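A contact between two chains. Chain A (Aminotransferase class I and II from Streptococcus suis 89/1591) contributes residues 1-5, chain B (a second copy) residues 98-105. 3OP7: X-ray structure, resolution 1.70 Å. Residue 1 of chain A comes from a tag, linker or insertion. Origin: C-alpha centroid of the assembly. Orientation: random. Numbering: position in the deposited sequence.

Chain A (1-5) GMKLP
Chain B 98-105: LYSLIEPG

A single carboxylate takes up the backbone of the partner's N-terminus: both oxygens of Glu103(B) accept from one amide, that of Met2(A), with N to OE1 at 3.0 Å (N-H...O angle 137°) and a weak, straighter bond from N to OE2 at 3.4 Å (162°). Glu103(B) points its CA-to-CB bond toward chain A and folds its chain (chi1 -44°, chi2 -99°, chi3 51°) to present the acid. Gly1(A), a tag residue, lies against the same group; an ideal CB there would sit only 3.1 Å from OE1 of Glu103(B). Chain A has no regular secondary structure but turns back on itself, Gly1(A) N donating to Leu4(A) O at 2.8 Å; phi/psi run -65/-58 at Met2(A), -96/-1 at Lys3(A) and -140/98 at Leu4(A). In chain B a helix ends with Leu101(B), and Ile102(B), at -92/128, leaves helical angles, its N still bonded to Leu98(B) O at 3.0 Å. The register sets the CA of Gly1(A) 7.2 Å from that of Ser100(B), and the CA of Met2(A) 6.4 Å from that of Glu103(B). Buried Leu4(A) (chi1 t, chi2 p) supplies the apolar anchor: CD2 stands 3.5 Å from the ring centroid of Tyr99(B), 5° off the normal, a CH-pi contact over one face. The tyrosine (chi1 t, chi2 23°) leaves its backbone sideways, yet its ring comes nearer; its OH is hydrogen-bonded elsewhere in the structure. One water donates to Leu4(A) O and Ser100(B) O, each 2.8 Å from its oxygen, joining two carbonyls that cannot bond each other. Lys3(A) packs CG against Pro104(B) CG at 3.7 Å, aliphatic on aliphatic, while its end leads away; the backbone N of Lys3(A), buried by the contact, has no hydrogen-bonding partner anywhere in the model. Selenomethionine Met2(A) (chi1 m, chi2 t, chi3 m) points its CA-to-CB bond toward chain B, and its CB lies 3.6 Å from OE1 of Glu103(B), so the carboxylate that takes its amide also packs against the base of the side chain. Together the stretches bury 362 Å².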

# COMPACT_ATOMS: atom_id res chain seq x y z
N GLY A 1 -9.79 -16.71 -0.80
CA GLY A 1 -11.03 -16.51 -1.60
C GLY A 1 -10.92 -17.20 -2.96
O GLY A 1 -9.90 -17.85 -3.26
N MSE A 2 -11.98 -17.08 -3.76
CA MSE A 2 -12.06 -17.78 -5.04
C MSE A 2 -11.02 -17.34 -6.04
O MSE A 2 -10.20 -18.18 -6.49
CB MSE A 2 -13.47 -17.74 -5.64
CG MSE A 2 -14.39 -18.71 -4.93
SE MSE A 2 -16.13 -18.95 -5.78
CE MSE A 2 -16.69 -17.08 -5.85
N LYS A 3 -10.97 -16.06 -6.40
CA LYS A 3 -9.95 -15.74 -7.41
C LYS A 3 -8.66 -15.21 -6.75
O LYS A 3 -7.70 -14.85 -7.44
CB LYS A 3 -10.50 -14.81 -8.52
CG LYS A 3 -11.04 -15.56 -9.81
CD LYS A 3 -10.00 -16.40 -10.50
CE LYS A 3 -10.18 -17.89 -10.21
NZ LYS A 3 -8.88 -18.64 -10.23
N LEU A 4 -8.69 -15.10 -5.42
CA LEU A 4 -7.52 -14.59 -4.66
C LEU A 4 -7.36 -15.43 -3.40
O LEU A 4 -8.08 -15.19 -2.43
CB LEU A 4 -7.62 -13.11 -4.29
CG LEU A 4 -6.32 -12.54 -3.73
CD1 LEU A 4 -5.23 -12.38 -4.82
CD2 LEU A 4 -6.56 -11.17 -3.02
N PRO A 5 -6.46 -16.43 -3.44
CA PRO A 5 -6.18 -17.34 -2.32
C PRO A 5 -5.51 -16.59 -1.17
O PRO A 5 -4.82 -15.59 -1.38
CB PRO A 5 -5.18 -18.38 -2.92
CG PRO A 5 -5.26 -18.22 -4.42
CD PRO A 5 -5.64 -16.73 -4.61
N LEU B 98 -11.84 -4.65 0.01
CA LEU B 98 -12.44 -5.04 -1.26
C LEU B 98 -11.71 -6.20 -1.89
O LEU B 98 -12.30 -7.18 -2.37
CB LEU B 98 -12.52 -3.80 -2.17
CG LEU B 98 -13.42 -2.69 -1.61
CD1 LEU B 98 -13.11 -1.34 -2.27
CD2 LEU B 98 -14.90 -3.06 -1.82
N TYR B 99 -10.40 -6.13 -1.88
CA TYR B 99 -9.63 -7.18 -2.50
C TYR B 99 -9.81 -8.53 -1.77
O TYR B 99 -9.85 -9.60 -2.41
CB TYR B 99 -8.18 -6.74 -2.56
CG TYR B 99 -7.32 -7.38 -3.60
CD1 TYR B 99 -7.84 -7.95 -4.75
CD2 TYR B 99 -5.96 -7.44 -3.43
CE1 TYR B 99 -7.01 -8.57 -5.69
CE2 TYR B 99 -5.14 -8.04 -4.38
CZ TYR B 99 -5.67 -8.59 -5.50
OH TYR B 99 -4.83 -9.21 -6.42
N SER B 100 -9.93 -8.49 -0.45
CA SER B 100 -10.06 -9.69 0.37
C SER B 100 -11.44 -10.32 0.18
O SER B 100 -11.57 -11.57 0.10
CB SER B 100 -9.86 -9.35 1.86
OG SER B 100 -8.52 -9.00 2.12
N LEU B 101 -12.48 -9.48 0.14
CA LEU B 101 -13.84 -9.97 0.27
C LEU B 101 -14.63 -10.12 -1.01
O LEU B 101 -15.59 -10.88 -1.04
CB LEU B 101 -14.64 -9.11 1.28
CG LEU B 101 -14.05 -9.09 2.69
CD1 LEU B 101 -14.85 -8.08 3.53
CD2 LEU B 101 -14.01 -10.49 3.34
N ILE B 102 -14.27 -9.38 -2.05
CA ILE B 102 -15.10 -9.34 -3.24
C ILE B 102 -14.64 -10.40 -4.22
O ILE B 102 -13.45 -10.48 -4.56
CB ILE B 102 -15.10 -7.94 -3.88
CG1 ILE B 102 -15.75 -6.93 -2.94
CG2 ILE B 102 -15.86 -7.93 -5.23
CD1 ILE B 102 -17.14 -7.31 -2.37
N GLU B 103 -15.60 -11.21 -4.68
CA GLU B 103 -15.36 -12.31 -5.63
C GLU B 103 -16.02 -12.01 -6.96
O GLU B 103 -17.02 -11.29 -7.02
CB GLU B 103 -15.96 -13.59 -5.09
CG GLU B 103 -15.71 -13.85 -3.64
CD GLU B 103 -14.60 -14.79 -3.38
OE1 GLU B 103 -13.51 -14.56 -3.95
OE2 GLU B 103 -14.84 -15.77 -2.60
N PRO B 104 -15.49 -12.56 -8.05
CA PRO B 104 -16.13 -12.40 -9.35
C PRO B 104 -17.60 -12.80 -9.30
O PRO B 104 -17.94 -13.80 -8.69
CB PRO B 104 -15.37 -13.39 -10.25
CG PRO B 104 -14.09 -13.54 -9.66
CD PRO B 104 -14.29 -13.42 -8.15
N GLY B 105 -18.47 -12.02 -9.92
CA GLY B 105 -19.89 -12.33 -9.89
C GLY B 105 -20.67 -11.78 -8.70
O GLY B 105 -21.91 -11.72 -8.75
O HOH W 1 -9.98 -13.45 -1.29